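Local coordinates for fiber protein (Human adenovirus 14, PDB 3F0Y) that forms the trimeric knob of the viral fibre and probably attaches the virus to receptors on the surface of the host cell, at residues H143-S147 against A184-Q188; F82-N87 against A115-M119; A50-V56 against F199-R205. All blocks are in the same frame, centred on the assembly; numbering follows the deposited sequence. Where two conformers were deposited one is given.

Contact 1 of 3, residues H143-S147 against A184-Q188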
loop_
_atom_site.group_PDB
_atom_site.type_symbol
_atom_site.label_atom_id
_atom_site.label_comp_id
_atom_site.label_asym_id
_atom_site.label_seq_id
_atom_site.Cartn_x
_atom_site.Cartn_y
_atom_site.Cartn_z
ATOM N N HIS A 143 -13.264 -2.486 -0.087
ATOM C CA HIS A 143 -14.561 -2.314 -0.719
ATOM C C HIS A 143 -15.295 -3.630 -0.868
ATOM O O HIS A 143 -14.683 -4.677 -1.083
ATOM C CB HIS A 143 -14.406 -1.658 -2.088
ATOM C CG HIS A 143 -14.055 -0.206 -2.024
ATOM N ND1 HIS A 143 -12.768 0.241 -1.824
ATOM C CD2 HIS A 143 -14.825 0.902 -2.135
ATOM C CE1 HIS A 143 -12.759 1.562 -1.812
ATOM N NE2 HIS A 143 -13.996 1.988 -1.997
ATOM N N TYR A 144 -16.614 -3.554 -0.738
ATOM C CA TYR A 144 -17.499 -4.641 -1.106
ATOM C C TYR A 144 -18.081 -4.319 -2.479
ATOM O O TYR A 144 -18.641 -3.241 -2.681
ATOM C CB TYR A 144 -18.618 -4.798 -0.074
ATOM C CG TYR A 144 -19.768 -5.648 -0.559
ATOM C CD1 TYR A 144 -19.660 -7.033 -0.606
ATOM C CD2 TYR A 144 -20.958 -5.067 -0.985
ATOM C CE1 TYR A 144 -20.705 -7.817 -1.057
ATOM C CE2 TYR A 144 -22.013 -5.845 -1.436
ATOM C CZ TYR A 144 -21.877 -7.220 -1.471
ATOM O OH TYR A 144 -22.910 -8.008 -1.919
ATOM N N THR A 145 -17.936 -5.249 -3.417
ATOM C CA THR A 145 -18.505 -5.099 -4.751
ATOM C C THR A 145 -19.962 -5.551 -4.714
ATOM O O THR A 145 -20.248 -6.729 -4.481
ATOM C CB THR A 145 -17.721 -5.917 -5.796
ATOM O OG1 THR A 145 -16.332 -5.562 -5.737
ATOM C CG2 THR A 145 -18.249 -5.650 -7.199
ATOM N N ALA A 146 -20.872 -4.607 -4.934
ATOM C CA ALA A 146 -22.306 -4.862 -4.813
ATOM C C ALA A 146 -22.872 -5.529 -6.059
ATOM O O ALA A 146 -22.223 -5.570 -7.105
ATOM C CB ALA A 146 -23.049 -3.564 -4.528
ATOM N N SER A 147 -24.096 -6.035 -5.933
ATOM C CA SER A 147 -24.790 -6.714 -7.029
ATOM C C SER A 147 -24.986 -5.817 -8.254
ATOM O O SER A 147 -25.090 -6.319 -9.374
ATOM C CB SER A 147 -26.147 -7.247 -6.551
ATOM O OG SER A 147 -26.938 -6.211 -5.991
ATOM N N ALA A 184 -27.700 0.291 3.005
ATOM C CA ALA A 184 -26.922 -0.944 3.102
ATOM C C ALA A 184 -26.351 -1.332 1.733
ATOM O O ALA A 184 -26.905 -0.948 0.703
ATOM C CB ALA A 184 -27.782 -2.071 3.649
ATOM N N PRO A 185 -25.229 -2.076 1.721
ATOM C CA PRO A 185 -24.665 -2.629 0.482
ATOM C C PRO A 185 -25.686 -3.371 -0.386
ATOM O O PRO A 185 -25.680 -3.221 -1.611
ATOM C CB PRO A 185 -23.604 -3.615 0.982
ATOM C CG PRO A 185 -23.257 -3.181 2.345
ATOM C CD PRO A 185 -24.403 -2.395 2.900
ATOM N N GLU A 186 -26.549 -4.164 0.250
ATOM C CA GLU A 186 -27.504 -5.014 -0.462
ATOM C C GLU A 186 -28.881 -5.001 0.188
ATOM O O GLU A 186 -29.049 -4.537 1.316
ATOM C CB GLU A 186 -27.004 -6.464 -0.488
ATOM C CG GLU A 186 -25.659 -6.681 -1.171
ATOM C CD GLU A 186 -25.714 -6.550 -2.684
ATOM O OE1 GLU A 186 -26.809 -6.335 -3.247
ATOM O OE2 GLU A 186 -24.648 -6.672 -3.318
ATOM N N GLY A 187 -29.864 -5.512 -0.548
ATOM C CA GLY A 187 -31.176 -5.827 0.006
ATOM C C GLY A 187 -31.235 -7.310 0.317
ATOM O O GLY A 187 -30.354 -8.073 -0.096
ATOM N N GLN A 188 -32.270 -7.723 1.043
ATOM C CA GLN A 188 -32.452 -9.130 1.401
ATOM C C GLN A 188 -32.438 -10.043 0.175
ATOM O O GLN A 188 -31.897 -11.150 0.226
ATOM C CB GLN A 188 -33.760 -9.324 2.173
ATOM C CG GLN A 188 -33.711 -8.820 3.606
ATOM C CD GLN A 188 -35.056 -8.896 4.305
ATOM O OE1 GLN A 188 -35.161 -9.419 5.415
ATOM N NE2 GLN A 188 -36.092 -8.375 3.658
#
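Glu186 gives up more surface here than any other residue of the two segments, and its carboxylate organises the contact. Glu186 OE2 accepts two hydrogen bonds, one from the phenol Tyr144 OH (2.6 Å, near the plane of the ring, at its edge) and one from the backbone at Ser147 N (2.7 Å), while Glu186 OE1 takes a third from Ser147 OG, also at 2.7 Å. The loop 184-188 is thereby fixed to the end of strand 137-145 and the residues that follow it. Pro185 adds an apolar contact, its CB lying 3.6 Å from Tyr144 CD2, so the tyrosine meets the loop with both its ring and its hydroxyl. Ser190 OG also hydrogen-bonds to Glu186 OE1, and Lys134 of the second subunit hydrogen-bonds to Tyr144 OH and forms a long, weak ion pair with Glu186 OE2. With both oxygens supplied with donors, the buried carboxylate is satisfied mainly by neutral groups, and the nearby lysine draws this polar cluster into the trimer interface.

Contact 2 of 3, residues F82-N87 against A115-M119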
loop_
_atom_site.group_PDB
_atom_site.type_symbol
_atom_site.label_atom_id
_atom_site.label_comp_id
_atom_site.label_asym_id
_atom_site.label_seq_id
_atom_site.Cartn_x
_atom_site.Cartn_y
_atom_site.Cartn_z
ATOM N N PHE A 82 -1.272 -15.156 18.880
ATOM C CA PHE A 82 -0.118 -16.011 18.624
ATOM C C PHE A 82 0.691 -16.195 19.903
ATOM O O PHE A 82 0.797 -15.278 20.719
ATOM C CB PHE A 82 0.770 -15.396 17.540
ATOM C CG PHE A 82 0.042 -15.077 16.263
ATOM C CD1 PHE A 82 -0.641 -13.877 16.118
ATOM C CD2 PHE A 82 0.056 -15.969 15.198
ATOM C CE1 PHE A 82 -1.311 -13.576 14.936
ATOM C CE2 PHE A 82 -0.611 -15.674 14.012
ATOM C CZ PHE A 82 -1.296 -14.478 13.883
ATOM N N ASP A 83 1.264 -17.385 20.070
ATOM C CA ASP A 83 2.106 -17.674 21.233
ATOM C C ASP A 83 3.514 -17.105 21.042
ATOM O O ASP A 83 3.814 -16.513 20.003
ATOM C CB ASP A 83 2.138 -19.186 21.530
ATOM C CG ASP A 83 2.715 -20.012 20.388
ATOM O OD1 ASP A 83 3.518 -19.488 19.587
ATOM O OD2 ASP A 83 2.364 -21.207 20.304
ATOM N N SER A 84 4.372 -17.297 22.045
ATOM C CA SER A 84 5.735 -16.755 22.033
ATOM C C SER A 84 6.606 -17.241 20.867
ATOM O O SER A 84 7.614 -16.612 20.549
ATOM C CB SER A 84 6.437 -17.065 23.361
ATOM O OG SER A 84 6.541 -18.463 23.566
ATOM N N ALA A 85 6.221 -18.355 20.244
ATOM C CA ALA A 85 6.914 -18.876 19.063
ATOM C C ALA A 85 6.325 -18.359 17.743
ATOM O O ALA A 85 6.795 -18.735 16.667
ATOM C CB ALA A 85 6.897 -20.401 19.081
ATOM N N GLY A 86 5.301 -17.508 17.822
ATOM C CA GLY A 86 4.651 -16.959 16.632
ATOM C C GLY A 86 3.603 -17.868 16.009
ATOM O O GLY A 86 3.147 -17.621 14.892
ATOM N N ASN A 87 3.210 -18.915 16.734
ATOM C CA ASN A 87 2.214 -19.862 16.247
ATOM C C ASN A 87 0.808 -19.461 16.680
ATOM O O ASN A 87 0.589 -19.082 17.834
ATOM C CB ASN A 87 2.533 -21.276 16.741
ATOM C CG ASN A 87 3.784 -21.846 16.102
ATOM O OD1 ASN A 87 3.978 -21.742 14.891
ATOM N ND2 ASN A 87 4.639 -22.460 16.914
ATOM N N ALA A 115 8.819 -18.330 12.455
ATOM C CA ALA A 115 7.435 -17.870 12.597
ATOM C C ALA A 115 7.354 -16.573 13.397
ATOM O O ALA A 115 6.540 -15.700 13.094
ATOM C CB ALA A 115 6.588 -18.946 13.260
ATOM N N LYS A 116 8.212 -16.453 14.408
ATOM C CA LYS A 116 8.214 -15.292 15.295
ATOM C C LYS A 116 8.499 -13.981 14.559
ATOM O O LYS A 116 7.990 -12.929 14.946
ATOM C CB LYS A 116 9.234 -15.491 16.421
ATOM C CG LYS A 116 8.985 -14.615 17.632
ATOM C CD LYS A 116 9.804 -15.064 18.835
ATOM C CE LYS A 116 11.174 -14.431 18.848
ATOM N NZ LYS A 116 11.117 -13.004 19.269
ATOM N N SER A 117 9.295 -14.043 13.494
ATOM C CA SER A 117 9.642 -12.845 12.729
ATOM C C SER A 117 8.560 -12.403 11.733
ATOM O O SER A 117 8.763 -11.444 10.994
ATOM C CB SER A 117 10.980 -13.035 12.012
ATOM O OG SER A 117 11.013 -14.255 11.303
ATOM N N PHE A 118 7.425 -13.098 11.706
ATOM C CA PHE A 118 6.232 -12.604 11.014
ATOM C C PHE A 118 5.368 -11.750 11.943
ATOM O O PHE A 118 4.445 -11.080 11.487
ATOM C CB PHE A 118 5.386 -13.764 10.481
ATOM C CG PHE A 118 5.976 -14.448 9.285
ATOM C CD1 PHE A 118 6.770 -15.579 9.433
ATOM C CD2 PHE A 118 5.727 -13.970 8.008
ATOM C CE1 PHE A 118 7.311 -16.216 8.321
ATOM C CE2 PHE A 118 6.263 -14.600 6.896
ATOM C CZ PHE A 118 7.055 -15.723 7.051
ATOM N N MET A 119 5.668 -11.780 13.240
ATOM C CA MET A 119 4.820 -11.150 14.247
ATOM C C MET A 119 5.013 -9.642 14.314
ATOM O O MET A 119 6.082 -9.137 13.976
ATOM C CB MET A 119 5.118 -11.737 15.627
ATOM C CG MET A 119 4.833 -13.222 15.753
ATOM S SD MET A 119 3.082 -13.581 15.559
ATOM C CE MET A 119 3.002 -14.008 13.824
#
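Two compact backbone turns face each other: the turn at the end of strand 73-82 packs on a loop segment between strands 106-107 and 137-145. In 82-87 a type I turn runs from Asp83 to Gly86, closed by Gly86 N to Asp83 O (2.8 Å); the bond from Asp83 N to Asn87 O (2.9 Å), with Gly86 at positive phi, gives the pattern of a type I turn followed by a G1 bulge. Asp83 OD1 braces it from within, accepting from Asn87 N at 2.9 Å and weakly from Ala85 N at 3.0 Å. Opposite, 116-118 forms a 3-10 turn, with Phe118 N bonded to Ala115 O and Met119 N to Lys116 O, both at 3.1 Å. The CA traces come closest at Gly86 and Lys116, whose CA atoms are 4.2 Å apart; a CB on Gly86 would collide with Ala115 C and Lys116 N.

Ala115 CB packs 3.4 Å from Ala85 O, and Lys116 CD rests 3.2 Å from Ser84 O, while the amine of Lys116 leads away to bond with Asp207 O. Deeper in, Met119 makes a Met-aromatic contact with Phe82: Met119 SD lies 3.5 Å from Phe82 CG, and the Met119 CE methyl sits over the same ring face, 3.9 Å from the Phe82 centroid, as a CH-pi contact. Tyr171 of strand 171-180 touches Phe82, Lys116 and Met119.

The two segments exchange no hydrogen bonds. Each turn is held by its own internal bonds, in 82-87 including those to Asp83 OD1, and their association rests on close fit at glycine and on sulfur and methyl packing against an aromatic face.

Contact 3 of 3, residues A50-V56 against F199-R205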
loop_
_atom_site.group_PDB
_atom_site.type_symbol
_atom_site.label_atom_id
_atom_site.label_comp_id
_atom_site.label_asym_id
_atom_site.label_seq_id
_atom_site.Cartn_x
_atom_site.Cartn_y
_atom_site.Cartn_z
ATOM N N ALA A 50 12.523 -4.947 6.992
ATOM C CA ALA A 50 12.157 -4.774 8.399
ATOM C C ALA A 50 10.647 -4.852 8.634
ATOM O O ALA A 50 10.200 -4.864 9.781
ATOM C CB ALA A 50 12.689 -3.447 8.915
ATOM N N LEU A 51 9.868 -4.895 7.554
ATOM C CA LEU A 51 8.413 -4.874 7.642
ATOM C C LEU A 51 7.794 -6.207 7.255
ATOM O O LEU A 51 8.433 -7.048 6.624
ATOM C CB LEU A 51 7.850 -3.801 6.707
ATOM C CG LEU A 51 8.407 -2.386 6.850
ATOM C CD1 LEU A 51 7.741 -1.470 5.841
ATOM C CD2 LEU A 51 8.208 -1.872 8.263
ATOM N N VAL A 52 6.536 -6.379 7.645
ATOM C CA VAL A 52 5.686 -7.434 7.117
ATOM C C VAL A 52 4.649 -6.762 6.232
ATOM O O VAL A 52 4.041 -5.770 6.634
ATOM C CB VAL A 52 4.973 -8.220 8.242
ATOM C CG1 VAL A 52 3.720 -8.918 7.716
ATOM C CG2 VAL A 52 5.924 -9.230 8.867
ATOM N N THR A 53 4.479 -7.280 5.021
ATOM C CA THR A 53 3.365 -6.895 4.162
ATOM C C THR A 53 2.190 -7.814 4.495
ATOM O O THR A 53 2.242 -9.012 4.226
ATOM C CB THR A 53 3.724 -7.048 2.670
ATOM O OG1 THR A 53 4.904 -6.290 2.377
ATOM C CG2 THR A 53 2.583 -6.572 1.787
ATOM N N ALA A 54 1.145 -7.249 5.097
ATOM C CA ALA A 54 -0.040 -8.014 5.485
ATOM C C ALA A 54 -1.159 -7.753 4.487
ATOM O O ALA A 54 -1.490 -6.606 4.207
ATOM C CB ALA A 54 -0.478 -7.637 6.890
ATOM N N PHE A 55 -1.740 -8.834 3.974
ATOM C CA PHE A 55 -2.680 -8.801 2.861
ATOM C C PHE A 55 -3.890 -9.634 3.281
ATOM O O PHE A 55 -3.783 -10.852 3.424
ATOM C CB PHE A 55 -1.975 -9.398 1.639
ATOM C CG PHE A 55 -2.833 -9.541 0.412
ATOM C CD1 PHE A 55 -2.915 -8.512 -0.518
ATOM C CD2 PHE A 55 -3.500 -10.733 0.148
ATOM C CE1 PHE A 55 -3.675 -8.653 -1.671
ATOM C CE2 PHE A 55 -4.266 -10.878 -1.002
ATOM C CZ PHE A 55 -4.350 -9.840 -1.913
ATOM N N VAL A 56 -5.028 -8.977 3.509
ATOM C CA VAL A 56 -6.159 -9.642 4.161
ATOM C C VAL A 56 -7.526 -9.313 3.554
ATOM O O VAL A 56 -7.809 -8.169 3.195
ATOM C CB VAL A 56 -6.177 -9.334 5.683
ATOM C CG1 VAL A 56 -6.482 -7.860 5.942
ATOM C CG2 VAL A 56 -7.173 -10.236 6.409
ATOM N N PHE A 199 -7.199 -5.916 1.694
ATOM C CA PHE A 199 -6.584 -4.789 2.377
ATOM C C PHE A 199 -5.134 -5.135 2.663
ATOM O O PHE A 199 -4.848 -6.165 3.277
ATOM C CB PHE A 199 -7.312 -4.475 3.681
ATOM C CG PHE A 199 -6.664 -3.381 4.483
ATOM C CD1 PHE A 199 -6.455 -2.126 3.923
ATOM C CD2 PHE A 199 -6.264 -3.602 5.794
ATOM C CE1 PHE A 199 -5.854 -1.112 4.655
ATOM C CE2 PHE A 199 -5.668 -2.587 6.537
ATOM C CZ PHE A 199 -5.462 -1.342 5.965
ATOM N N THR A 200 -4.227 -4.277 2.206
ATOM C CA THR A 200 -2.807 -4.440 2.482
ATOM C C THR A 200 -2.352 -3.396 3.489
ATOM O O THR A 200 -2.552 -2.200 3.284
ATOM C CB THR A 200 -1.959 -4.318 1.209
ATOM O OG1 THR A 200 -2.372 -5.314 0.269
ATOM C CG2 THR A 200 -0.480 -4.516 1.529
ATOM N N PHE A 201 -1.758 -3.858 4.585
ATOM C CA PHE A 201 -1.135 -2.967 5.551
ATOM C C PHE A 201 0.251 -3.467 5.911
ATOM O O PHE A 201 0.618 -4.604 5.600
ATOM C CB PHE A 201 -2.003 -2.786 6.802
ATOM C CG PHE A 201 -2.236 -4.048 7.584
ATOM C CD1 PHE A 201 -1.512 -4.310 8.739
ATOM C CD2 PHE A 201 -3.206 -4.958 7.186
ATOM C CE1 PHE A 201 -1.739 -5.467 9.474
ATOM C CE2 PHE A 201 -3.437 -6.117 7.915
ATOM C CZ PHE A 201 -2.701 -6.371 9.061
ATOM N N TYR A 202 1.011 -2.593 6.561
ATOM C CA TYR A 202 2.404 -2.868 6.882
ATOM C C TYR A 202 2.664 -2.650 8.365
ATOM O O TYR A 202 2.054 -1.786 8.994
ATOM C CB TYR A 202 3.320 -1.977 6.040
ATOM C CG TYR A 202 2.900 -1.904 4.591
ATOM C CD1 TYR A 202 3.541 -2.662 3.617
ATOM C CD2 TYR A 202 1.836 -1.095 4.198
ATOM C CE1 TYR A 202 3.143 -2.601 2.290
ATOM C CE2 TYR A 202 1.433 -1.026 2.881
ATOM C CZ TYR A 202 2.087 -1.780 1.932
ATOM O OH TYR A 202 1.680 -1.707 0.623
ATOM N N TYR A 203 3.563 -3.453 8.918
ATOM C CA TYR A 203 3.974 -3.274 10.295
ATOM C C TYR A 203 5.406 -3.735 10.498
ATOM O O TYR A 203 5.906 -4.592 9.763
ATOM C CB TYR A 203 3.009 -3.964 11.269
ATOM C CG TYR A 203 2.859 -5.466 11.126
ATOM C CD1 TYR A 203 3.813 -6.336 11.645
ATOM C CD2 TYR A 203 1.735 -6.017 10.516
ATOM C CE1 TYR A 203 3.666 -7.715 11.538
ATOM C CE2 TYR A 203 1.576 -7.395 10.404
ATOM C CZ TYR A 203 2.547 -8.238 10.919
ATOM O OH TYR A 203 2.397 -9.601 10.815
ATOM N N ILE A 204 6.059 -3.139 11.490
ATOM C CA ILE A 204 7.436 -3.465 11.824
ATOM C C ILE A 204 7.437 -4.828 12.492
ATOM O O ILE A 204 6.724 -5.049 13.472
ATOM C CB ILE A 204 8.055 -2.416 12.762
ATOM C CG1 ILE A 204 8.131 -1.057 12.059
ATOM C CG2 ILE A 204 9.443 -2.856 13.214
ATOM C CD1 ILE A 204 8.463 0.091 12.981
ATOM N N ARG A 205 8.230 -5.747 11.959
ATOM C CA ARG A 205 8.166 -7.120 12.431
ATOM C C ARG A 205 9.096 -7.399 13.606
ATOM O O ARG A 205 10.129 -6.747 13.785
ATOM C CB ARG A 205 8.383 -8.120 11.289
ATOM C CG ARG A 205 9.708 -8.054 10.561
ATOM C CD ARG A 205 9.624 -8.904 9.297
ATOM N NE ARG A 205 10.878 -9.014 8.559
ATOM C CZ ARG A 205 11.938 -9.715 8.961
ATOM N NH1 ARG A 205 11.925 -10.379 10.110
ATOM N NH2 ARG A 205 13.029 -9.750 8.206
HETATM O O HOH W 1 11.794 -5.179 12.178
#
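In the antiparallel beta-sandwich of the fibre knob, strands 51-56 and 199-204 are neighbours in one sheet, their axes 4.6 Å apart at closest and 157° between directions. Paired backbone bonds join Val52 with Tyr203, Ala54 with Phe201 and Val56 with Phe199.

On the face turned toward the other sheet, small side chains of one strand make room for rings of the other. The Phe201 ring folds over Ala54, whose CB lies 3.5 Å from the ring centroid, and the Tyr203 ring lies across Val52, with Val52 CB 3.8 Å from the Tyr203 ring centroid; both are CH-pi contacts. Val56 CG1 fills the space beside them, meeting the edges of the Phe201 and Phe199 rings, and the phenol of Tyr203 reaches on to Phe118 O.

The opposite face, carrying Thr53, Phe55, Thr200 and Tyr202, enters the trimer interface. Thr53 CG2 and Thr200 CG2 touch at 3.7 Å, Phe55 packs on Leu51 of the second subunit, and Tyr202 OH bonds with Tyr202 OH of each other subunit.

Past the last strand pair, Arg205 N bonds to Ala50 O at 3.1 Å, and one water donates to both Ala50 O (2.9 Å) and Arg205 O (2.8 Å).

From the N terminus, the chain first lays down 50-56, the opening half of contact 3. It then runs through strand 73-82 into the turn 82-87, and contact 2 closes a loop when 115-119 returns to that turn. Next, 143-147 opens contact 1, closed by 184-188 after strands 151-160 and 171-180. Finally 199-205 pairs with 50-56, so contact 3 encloses the other two, which follow in series without crossing. Contacts 1 and 2 lie on opposite sides of the chain's centre, their centres 36 Å apart. Contact 2 touches contact 3 directly, joining the end of one sheet to the other, whereas contacts 1 and 3 both reach the second subunit.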